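Local coordinates for chitinase A (Pteris ryukyuensis, PDB 4RL3), which probably hydrolyses the beta-1,4-glycosidic bonds of chitin, the chain being the catalytic domain of a longer family GH18 enzyme, at residues T92-S95 with V96-V100; S109-Q113 with Y114-G118; G139-I142 with T143-A147. All blocks are in the same frame, centred on the assembly; numbering follows the deposited sequence.

Interaction 1: residues T92-S95 with V96-V100; sequences TATS and VSSWV
The indole of Trp99 is met obliquely by two groups of the preceding loop, neither squarely over a face nor in line with an edge. Ala93 CB comes to 3.9 Å from CG of Trp99, and Thr92 O lies 3.4 Å from CD1 of the same ring. Outside the two segments, the ring of Phe91 meets the indole with the planes at about 45°, and the ring nitrogen NE1 donates to OD2 of Asp37. Trp99 CG is anti to its own backbone N (chi1 -170°), which brings the indole back alongside Thr92 and Ala93. The methyl of Ala93 also packs against the first side-chain carbon of Trp99, CB to CB 3.7 Å, making a small apolar patch at the N-terminal end of the helix.

The serines make the polar part of the contact. Ser95 OG and Ser98 OG share a short hydrogen bond of 2.7 Å, in which either hydroxyl could be the donor; Asn46 ND2 is also hydrogen-bonded to OG of Ser98. Each serine holds its hydroxyl between backbone N and carbonyl carbon, a torsion that directs each OG toward the other across the first turn. The backbone closes that turn through Trp99 N, which donates to Ser95 O at 3.0 Å with an N-H...O angle of 163°.

Ser95 is the N-cap residue of helix 96-114, and the Trp99 contact packs the incoming loop on the first turn of this helix, one of the outer helices of the GH18 TIM barrel.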
ATOM      1  N   THR A  92     -15.909  -3.390  -8.984  1.00  7.64           N
ATOM      2  CA  THR A  92     -16.947  -3.916  -9.865  1.00  8.22           C
ATOM      3  C   THR A  92     -16.375  -4.429 -11.191  1.00  7.77           C
ATOM      4  O   THR A  92     -15.434  -3.857 -11.760  1.00  7.77           O
ATOM      5  CB  THR A  92     -18.069  -2.873 -10.055  1.00  8.87           C
ATOM      6  OG1 THR A  92     -19.144  -3.434 -10.826  1.00  9.91           O
ATOM      7  CG2 THR A  92     -17.554  -1.626 -10.707  1.00  9.05           C
ATOM      8  N   ALA A  93     -16.931  -5.545 -11.645  1.00  7.65           N
ATOM      9  CA  ALA A  93     -16.447  -6.231 -12.830  1.00  7.71           C
ATOM     10  C   ALA A  93     -17.628  -6.630 -13.694  1.00  7.95           C
ATOM     11  O   ALA A  93     -18.622  -7.150 -13.189  1.00  8.44           O
ATOM     12  CB  ALA A  93     -15.669  -7.478 -12.435  1.00  7.66           C
ATOM     13  N   THR A  94     -17.502  -6.406 -14.995  1.00  7.93           N
ATOM     14  CA  THR A  94     -18.511  -6.867 -15.961  1.00  8.06           C
ATOM     15  C   THR A  94     -18.548  -8.392 -15.979  1.00  7.88           C
ATOM     16  O   THR A  94     -19.623  -9.001 -15.955  1.00  8.15           O
ATOM     17  CB  THR A  94     -18.190  -6.325 -17.373  1.00  8.38           C
ATOM     18  OG1 THR A  94     -18.226  -4.890 -17.343  1.00  8.86           O
ATOM     19  CG2 THR A  94     -19.190  -6.848 -18.409  1.00  8.60           C
ATOM     20  N   SER A  95     -17.357  -8.979 -16.048  1.00  7.58           N
ATOM     21  CA  SER A  95     -17.120 -10.400 -15.864  1.00  7.21           C
ATOM     22  C   SER A  95     -15.726 -10.525 -15.286  1.00  6.86           C
ATOM     23  O   SER A  95     -14.896  -9.609 -15.440  1.00  6.92           O
ATOM     24  CB  SER A  95     -17.194 -11.155 -17.194  1.00  7.27           C
ATOM     25  OG  SER A  95     -16.107 -10.812 -18.039  1.00  7.25           O
ATOM     26  N   VAL A  96     -15.456 -11.644 -14.634  1.00  6.52           N
ATOM     27  CA  VAL A  96     -14.135 -11.875 -14.060  1.00  6.14           C
ATOM     28  C   VAL A  96     -13.078 -11.834 -15.163  1.00  5.87           C
ATOM     29  O   VAL A  96     -12.068 -11.147 -15.044  1.00  5.81           O
ATOM     30  CB  VAL A  96     -14.067 -13.204 -13.281  1.00  6.34           C
ATOM     31  CG1 VAL A  96     -12.631 -13.552 -12.914  1.00  6.30           C
ATOM     32  CG2 VAL A  96     -14.938 -13.132 -12.044  1.00  6.39           C
ATOM     33  N   SER A  97     -13.318 -12.563 -16.247  1.00  5.50           N
ATOM     34  CA  SER A  97     -12.314 -12.675 -17.288  1.00  5.30           C
ATOM     35  C   SER A  97     -12.014 -11.344 -17.961  1.00  5.15           C
ATOM     36  O   SER A  97     -10.851 -11.054 -18.271  1.00  5.10           O
ATOM     37  CB  SER A  97     -12.707 -13.723 -18.331  1.00  5.33           C
ATOM     38  OG  SER A  97     -13.863 -13.334 -19.044  1.00  5.43           O
ATOM     39  N   SER A  98     -13.040 -10.530 -18.192  1.00  5.01           N
ATOM     40  CA  SER A  98     -12.831  -9.252 -18.876  1.00  4.92           C
ATOM     41  C   SER A  98     -12.145  -8.245 -17.954  1.00  4.78           C
ATOM     42  O   SER A  98     -11.270  -7.491 -18.399  1.00  4.83           O
ATOM     43  CB  SER A  98     -14.118  -8.683 -19.476  1.00  4.95           C
ATOM     44  OG  SER A  98     -15.093  -8.381 -18.500  1.00  4.95           O
ATOM     45  N   TRP A  99     -12.521  -8.241 -16.677  1.00  4.64           N
ATOM     46  CA  TRP A  99     -11.861  -7.355 -15.713  1.00  4.52           C
ATOM     47  C   TRP A  99     -10.368  -7.721 -15.626  1.00  4.49           C
ATOM     48  O   TRP A  99      -9.485  -6.847 -15.706  1.00  4.42           O
ATOM     49  CB  TRP A  99     -12.545  -7.402 -14.323  1.00  4.43           C
ATOM     50  CG  TRP A  99     -12.031  -6.324 -13.391  1.00  4.34           C
ATOM     51  CD1 TRP A  99     -12.594  -5.106 -13.169  1.00  4.34           C
ATOM     52  CD2 TRP A  99     -10.832  -6.363 -12.599  1.00  4.29           C
ATOM     53  NE1 TRP A  99     -11.822  -4.373 -12.301  1.00  4.32           N
ATOM     54  CE2 TRP A  99     -10.739  -5.121 -11.932  1.00  4.30           C
ATOM     55  CE3 TRP A  99      -9.840  -7.321 -12.383  1.00  4.30           C
ATOM     56  CZ2 TRP A  99      -9.689  -4.812 -11.069  1.00  4.28           C
ATOM     57  CZ3 TRP A  99      -8.788  -7.015 -11.524  1.00  4.26           C
ATOM     58  CH2 TRP A  99      -8.727  -5.772 -10.869  1.00  4.29           C
ATOM     59  N   VAL A 100     -10.087  -9.012 -15.464  1.00  4.46           N
ATOM     60  CA  VAL A 100      -8.712  -9.460 -15.337  1.00  4.44           C
ATOM     61  C   VAL A 100      -7.896  -9.097 -16.581  1.00  4.43           C
ATOM     62  O   VAL A 100      -6.780  -8.608 -16.460  1.00  4.35           O
ATOM     63  CB  VAL A 100      -8.646 -10.977 -15.056  1.00  4.41           C
ATOM     64  CG1 VAL A 100      -7.232 -11.508 -15.231  1.00  4.40           C
ATOM     65  CG2 VAL A 100      -9.175 -11.269 -13.653  1.00  4.47           C
TER

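Interaction 2: residues S109-Q113 with Y114-G118; sequences SLINQ and YHLDG
CG of Leu110 is anti to its backbone N (chi1 -176°) and CG of Tyr114 is anti to its carbonyl carbon (chi1 -82°); these settings bring Leu110 CD1 to 3.7 Å from Tyr114 CD1, and the two side chains cross at a slant. The setting is the C-terminal end of helix 96-114, where the chain turns toward strand 118-123 in an arrangement close to a Schellman motif. His115 takes a positive phi, and beyond it Leu116 N reaches back to Ile111 O at 2.9 Å, a six-to-one bond that lies in the carbonyl plane on a lone pair.

The apolar pair expected of this motif is present too, with Ile111 CG2 4.0 Å from Leu116 CB. Leu116 thereby folds back over the last turn, and it also touches Val75 and Val77 of strand 73-81. In the helical turn before it, Tyr114 N donates to Leu110 O at 2.9 Å, and that same carbonyl oxygen sits at the edge of the tyrosine ring, in its plane.

Gln113 runs extended alongside Tyr114 and points the same way, its amide plane turned 61° from the ring and its CD 3.5 Å from Tyr114 CE1. The phenol OH of Tyr114 is hydrogen-bonded to Asn55 ND2. Its ring also meets that of Trp53 edge-to-face. Lys67 ties down the exit from the turn, through a salt bridge to Asp117 and a bond to His115 O.

The imidazole of His115 carries Gln113 O over one face, offset toward the rim, with NE2 of His115 3.7 Å from that oxygen.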
ATOM      1  N   SER A 109       0.953  -1.854 -18.852  1.00  4.82           N
ATOM      2  CA  SER A 109       1.304  -0.637 -19.586  1.00  4.95           C
ATOM      3  C   SER A 109       1.762   0.472 -18.647  1.00  5.21           C
ATOM      4  O   SER A 109       2.756   1.136 -18.917  1.00  5.48           O
ATOM      5  CB  SER A 109       0.125  -0.155 -20.407  1.00  4.96           C
ATOM      6  OG  SER A 109      -0.234  -1.132 -21.374  1.00  4.91           O
ATOM      7  N   LEU A 110       1.039   0.648 -17.542  1.00  5.49           N
ATOM      8  CA  LEU A 110       1.342   1.708 -16.586  1.00  5.75           C
ATOM      9  C   LEU A 110       2.667   1.454 -15.892  1.00  5.90           C
ATOM     10  O   LEU A 110       3.469   2.370 -15.715  1.00  5.80           O
ATOM     11  CB  LEU A 110       0.215   1.825 -15.553  1.00  5.99           C
ATOM     12  CG  LEU A 110       0.325   2.953 -14.528  1.00  6.29           C
ATOM     13  CD1 LEU A 110       0.190   4.306 -15.213  1.00  6.37           C
ATOM     14  CD2 LEU A 110      -0.740   2.778 -13.455  1.00  6.41           C
ATOM     15  N   ILE A 111       2.890   0.207 -15.492  1.00  6.08           N
ATOM     16  CA  ILE A 111       4.139  -0.192 -14.833  1.00  6.30           C
ATOM     17  C   ILE A 111       5.341   0.039 -15.747  1.00  6.51           C
ATOM     18  O   ILE A 111       6.382   0.549 -15.313  1.00  6.37           O
ATOM     19  CB  ILE A 111       4.056  -1.665 -14.385  1.00  6.40           C
ATOM     20  CG1 ILE A 111       3.125  -1.777 -13.175  1.00  6.46           C
ATOM     21  CG2 ILE A 111       5.435  -2.229 -14.039  1.00  6.45           C
ATOM     22  CD1 ILE A 111       2.565  -3.164 -12.935  1.00  6.57           C
ATOM     23  N   ASN A 112       5.201  -0.311 -17.018  1.00  6.77           N
ATOM     24  CA  ASN A 112       6.276  -0.066 -17.969  1.00  7.29           C
ATOM     25  C   ASN A 112       6.488   1.420 -18.227  1.00  7.28           C
ATOM     26  O   ASN A 112       7.634   1.851 -18.344  1.00  7.74           O
ATOM     27  CB  ASN A 112       6.013  -0.822 -19.268  1.00  7.70           C
ATOM     28  CG  ASN A 112       6.228  -2.309 -19.109  1.00  8.36           C
ATOM     29  OD1 ASN A 112       6.989  -2.744 -18.240  1.00  9.26           O
ATOM     30  ND2 ASN A 112       5.565  -3.105 -19.950  1.00  8.59           N
ATOM     31  N   GLN A 113       5.412   2.198 -18.278  1.00  7.29           N
ATOM     32  CA  GLN A 113       5.524   3.634 -18.513  1.00  7.47           C
ATOM     33  C   GLN A 113       6.225   4.362 -17.375  1.00  7.10           C
ATOM     34  O   GLN A 113       7.059   5.245 -17.611  1.00  7.36           O
ATOM     35  CB  GLN A 113       4.138   4.253 -18.713  1.00  7.86           C
ATOM     36  CG  GLN A 113       4.179   5.744 -19.041  1.00  8.40           C
ATOM     37  CD  GLN A 113       2.822   6.401 -19.068  1.00  9.11           C
ATOM     38  OE1 GLN A 113       1.793   5.784 -18.762  1.00  9.44           O
ATOM     39  NE2 GLN A 113       2.814   7.689 -19.417  1.00  9.68           N
ATOM     40  N   TYR A 114       5.855   4.004 -16.147  1.00  6.67           N
ATOM     41  CA  TYR A 114       6.338   4.685 -14.940  1.00  6.51           C
ATOM     42  C   TYR A 114       7.518   3.967 -14.256  1.00  6.60           C
ATOM     43  O   TYR A 114       7.974   4.417 -13.206  1.00  6.55           O
ATOM     44  CB  TYR A 114       5.175   4.907 -13.953  1.00  6.36           C
ATOM     45  CG  TYR A 114       4.362   6.132 -14.318  1.00  6.28           C
ATOM     46  CD1 TYR A 114       3.427   6.088 -15.332  1.00  6.29           C
ATOM     47  CD2 TYR A 114       4.549   7.346 -13.648  1.00  6.28           C
ATOM     48  CE1 TYR A 114       2.714   7.212 -15.696  1.00  6.35           C
ATOM     49  CE2 TYR A 114       3.831   8.476 -13.995  1.00  6.41           C
ATOM     50  CZ  TYR A 114       2.913   8.407 -15.015  1.00  6.52           C
ATOM     51  OH  TYR A 114       2.204   9.534 -15.388  1.00  7.04           O
ATOM     52  N   HIS A 115       8.049   2.907 -14.869  1.00  6.73           N
ATOM     53  CA  HIS A 115       9.242   2.212 -14.345  1.00  7.01           C
ATOM     54  C   HIS A 115       8.963   1.620 -12.957  1.00  6.59           C
ATOM     55  O   HIS A 115       9.789   1.691 -12.058  1.00  6.62           O
ATOM     56  CB  HIS A 115      10.452   3.156 -14.274  1.00  7.74           C
ATOM     57  CG  HIS A 115      10.540   4.116 -15.414  1.00  8.89           C
ATOM     58  ND1 HIS A 115      10.785   3.715 -16.707  1.00  9.74           N
ATOM     59  CD2 HIS A 115      10.394   5.461 -15.455  1.00  9.45           C
ATOM     60  CE1 HIS A 115      10.805   4.777 -17.497  1.00  9.84           C
ATOM     61  NE2 HIS A 115      10.569   5.849 -16.761  1.00 10.14           N
ATOM     62  N   LEU A 116       7.784   1.036 -12.799  1.00  6.04           N
ATOM     63  CA  LEU A 116       7.350   0.568 -11.489  1.00  5.67           C
ATOM     64  C   LEU A 116       7.773  -0.874 -11.217  1.00  5.55           C
ATOM     65  O   LEU A 116       8.185  -1.608 -12.118  1.00  5.50           O
ATOM     66  CB  LEU A 116       5.830   0.716 -11.361  1.00  5.58           C
ATOM     67  CG  LEU A 116       5.283   2.120 -11.629  1.00  5.51           C
ATOM     68  CD1 LEU A 116       3.771   2.153 -11.482  1.00  5.50           C
ATOM     69  CD2 LEU A 116       5.911   3.152 -10.709  1.00  5.49           C
ATOM     70  N   ASP A 117       7.605  -1.282  -9.965  1.00  5.51           N
ATOM     71  CA  ASP A 117       8.113  -2.549  -9.460  1.00  5.62           C
ATOM     72  C   ASP A 117       7.043  -3.471  -8.904  1.00  5.41           C
ATOM     73  O   ASP A 117       7.337  -4.613  -8.548  1.00  5.49           O
ATOM     74  CB  ASP A 117       9.122  -2.257  -8.350  1.00  5.76           C
ATOM     75  CG  ASP A 117      10.353  -1.543  -8.864  1.00  5.96           C
ATOM     76  OD1 ASP A 117      11.154  -2.223  -9.538  1.00  6.46           O
ATOM     77  OD2 ASP A 117      10.497  -0.322  -8.636  1.00  6.12           O
ATOM     78  N   GLY A 118       5.804  -2.988  -8.802  1.00  5.21           N
ATOM     79  CA  GLY A 118       4.777  -3.767  -8.151  1.00  5.05           C
ATOM     80  C   GLY A 118       3.471  -3.054  -7.935  1.00  4.78           C
ATOM     81  O   GLY A 118       3.319  -1.875  -8.277  1.00  4.70           O
TER

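Interaction 3: residues G139-I142 with T143-A147; sequences GQLI and TQLKA. With EDO (1,2-ethanediol), chain D.
Gly139 O is gripped twice by Thr143. The hydroxyl OG1 of Thr143 donates to it at 2.7 Å, and the backbone N of Thr143 donates at 2.9 Å, the two approaching from opposite faces of the carbonyl plane. This is possible because OG1 stands anti to the carbonyl carbon of its own residue (chi1 -64°), folding back against the preceding turn. The carbonyl oxygen of the buried Gly139 thus accepts two bonds, and the threonine hydroxyl gains a partner within its own helix.

The Thr143 N bond belongs to the i to i+4 ladder of helix 131-147, which continues through Gln144, Leu145 and Lys146. On the side turned to the barrel, Leu141 and Leu145 lie side by side and point the same way, CD1 to CD1 3.8 Å; both rest on Ile119 of strand 118-123, as is usual for the helix of a beta-alpha-beta crossover.

Near the C-terminal end Lys146 bends at chi2 and chi4, which turns NZ toward an ethanediol and Asp178. NZ of Lys146 donates to both diol oxygens, O1 at 3.0 Å and O2 at 2.9 Å. The diol probably comes from the crystallisation liquor. The same amine forms a salt bridge with Asp178 OD2 and a bond to Val176 O, four acceptors that must share three ammonium hydrogens, while Asp178 OD1 holds the diol. A leucine in place of Lys146 would probably leave the Asp178 carboxylate without its cationic mate and Val176 O without this donor.

The nearby carboxylate is likely to stabilise the positive charge of Lys146, which probably ties the last helical turn to the loop around residues 176-178.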
ATOM      1  N   GLY A 139      -6.573 -12.155  -7.349  1.00  4.69           N
ATOM      2  CA  GLY A 139      -5.637 -13.266  -7.326  1.00  4.79           C
ATOM      3  C   GLY A 139      -5.076 -13.548  -8.708  1.00  4.88           C
ATOM      4  O   GLY A 139      -3.867 -13.753  -8.889  1.00  5.00           O
ATOM      5  N   GLN A 140      -5.947 -13.534  -9.708  1.00  4.95           N
ATOM      6  CA  GLN A 140      -5.512 -13.733 -11.097  1.00  5.12           C
ATOM      7  C   GLN A 140      -4.621 -12.594 -11.580  1.00  5.00           C
ATOM      8  O   GLN A 140      -3.634 -12.820 -12.257  1.00  4.99           O
ATOM      9  CB  GLN A 140      -6.719 -13.860 -12.017  1.00  5.37           C
ATOM     10  CG  GLN A 140      -7.451 -15.174 -11.890  1.00  5.67           C
ATOM     11  CD  GLN A 140      -8.532 -15.297 -12.948  1.00  5.96           C
ATOM     12  OE1 GLN A 140      -8.228 -15.408 -14.135  1.00  6.95           O
ATOM     13  NE2 GLN A 140      -9.790 -15.252 -12.537  1.00  6.02           N
ATOM     14  N   LEU A 141      -4.992 -11.359 -11.249  1.00  4.82           N
ATOM     15  CA  LEU A 141      -4.200 -10.183 -11.612  1.00  4.74           C
ATOM     16  C   LEU A 141      -2.772 -10.313 -11.072  1.00  4.80           C
ATOM     17  O   LEU A 141      -1.803 -10.164 -11.813  1.00  4.84           O
ATOM     18  CB  LEU A 141      -4.864  -8.921 -11.067  1.00  4.67           C
ATOM     19  CG  LEU A 141      -4.059  -7.624 -11.139  1.00  4.60           C
ATOM     20  CD1 LEU A 141      -3.721  -7.273 -12.584  1.00  4.64           C
ATOM     21  CD2 LEU A 141      -4.818  -6.498 -10.471  1.00  4.57           C
ATOM     22  N   ILE A 142      -2.652 -10.608  -9.781  1.00  4.90           N
ATOM     23  CA  ILE A 142      -1.326 -10.709  -9.166  1.00  4.96           C
ATOM     24  C   ILE A 142      -0.533 -11.879  -9.752  1.00  5.08           C
ATOM     25  O   ILE A 142       0.655 -11.759 -10.061  1.00  4.97           O
ATOM     26  CB  ILE A 142      -1.418 -10.844  -7.631  1.00  5.01           C
ATOM     27  CG1 ILE A 142      -1.983  -9.569  -7.022  1.00  5.04           C
ATOM     28  CG2 ILE A 142      -0.054 -11.148  -7.042  1.00  4.97           C
ATOM     29  CD1 ILE A 142      -2.379  -9.709  -5.563  1.00  5.09           C
ATOM     30  N   THR A 143      -1.208 -13.013  -9.909  1.00  5.30           N
ATOM     31  CA  THR A 143      -0.573 -14.226 -10.398  1.00  5.58           C
ATOM     32  C   THR A 143      -0.036 -14.009 -11.811  1.00  5.78           C
ATOM     33  O   THR A 143       1.109 -14.374 -12.115  1.00  5.95           O
ATOM     34  CB  THR A 143      -1.562 -15.409 -10.368  1.00  5.64           C
ATOM     35  OG1 THR A 143      -1.921 -15.688  -9.010  1.00  5.75           O
ATOM     36  CG2 THR A 143      -0.966 -16.652 -11.010  1.00  5.75           C
ATOM     37  N   GLN A 144      -0.831 -13.376 -12.664  1.00  6.11           N
ATOM     38  CA  GLN A 144      -0.385 -13.087 -14.025  1.00  6.42           C
ATOM     39  C   GLN A 144       0.754 -12.069 -14.072  1.00  6.33           C
ATOM     40  O   GLN A 144       1.698 -12.240 -14.843  1.00  6.35           O
ATOM     41  CB  GLN A 144      -1.530 -12.585 -14.887  1.00  7.05           C
ATOM     42  CG  GLN A 144      -2.524 -13.648 -15.296  1.00  7.69           C
ATOM     43  CD  GLN A 144      -3.420 -13.198 -16.443  1.00  8.58           C
ATOM     44  OE1 GLN A 144      -2.979 -12.526 -17.383  1.00  9.88           O
ATOM     45  NE2 GLN A 144      -4.661 -13.620 -16.400  1.00  9.62           N
ATOM     46  N   LEU A 145       0.678 -10.997 -13.280  1.00  6.24           N
ATOM     47  CA  LEU A 145       1.760 -10.015 -13.299  1.00  6.33           C
ATOM     48  C   LEU A 145       3.072 -10.629 -12.824  1.00  6.44           C
ATOM     49  O   LEU A 145       4.129 -10.263 -13.339  1.00  6.63           O
ATOM     50  CB  LEU A 145       1.418  -8.780 -12.473  1.00  6.28           C
ATOM     51  CG  LEU A 145       0.320  -7.873 -13.042  1.00  6.36           C
ATOM     52  CD1 LEU A 145      -0.016  -6.809 -12.016  1.00  6.32           C
ATOM     53  CD2 LEU A 145       0.701  -7.216 -14.361  1.00  6.32           C
ATOM     54  N   LYS A 146       3.007 -11.553 -11.862  1.00  6.57           N
ATOM     55  CA  LYS A 146       4.193 -12.271 -11.407  1.00  6.67           C
ATOM     56  C   LYS A 146       4.719 -13.221 -12.476  1.00  7.10           C
ATOM     57  O   LYS A 146       5.922 -13.214 -12.780  1.00  7.33           O
ATOM     58  CB  LYS A 146       3.912 -13.022 -10.100  1.00  6.54           C
ATOM     59  CG  LYS A 146       3.825 -12.120  -8.875  1.00  6.39           C
ATOM     60  CD  LYS A 146       5.169 -11.574  -8.455  1.00  6.43           C
ATOM     61  CE  LYS A 146       5.068 -10.749  -7.178  1.00  6.50           C
ATOM     62  NZ  LYS A 146       4.878 -11.606  -5.968  1.00  6.55           N
ATOM     63  N   ALA A 147       3.827 -14.013 -13.060  1.00  7.42           N
ATOM     64  CA  ALA A 147       4.234 -15.007 -14.062  1.00  7.96           C
ATOM     65  C   ALA A 147       4.817 -14.330 -15.301  1.00  8.42           C
ATOM     66  O   ALA A 147       5.782 -14.835 -15.906  1.00  8.67           O
ATOM     67  CB  ALA A 147       3.059 -15.889 -14.437  1.00  8.04           C
TER
HETATM   68  C1  EDO D 402       7.753 -13.948  -5.074  1.00 16.57           C
HETATM   69  O1  EDO D 402       7.634 -12.530  -5.143  1.00 16.36           O
HETATM   70  C2  EDO D 402       6.366 -14.574  -5.001  1.00 16.41           C
HETATM   71  O2  EDO D 402       5.665 -14.402  -6.240  1.00 15.67           O

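Overall arrangement
The three contacts follow one another along the chain and lie on two neighbouring outer helices of the TIM barrel. Interactions 1 and 2 mark the start and the end of helix 96-114, with centres about 22 Å apart and no touch between them. Interaction 2 leads straight into strand 118-123, and interaction 3 comes after that strand, in the second half of helix 131-147, its centre about 15 Å from each of the others. It touches interaction 1 directly: Val96 and Val100 pack on Gln140 and Gln144, and Trp99 on Leu141. The contacts thus bind two consecutive helices of the barrel to each other and to strand 118-123, whose Ile119 underlies interaction 3.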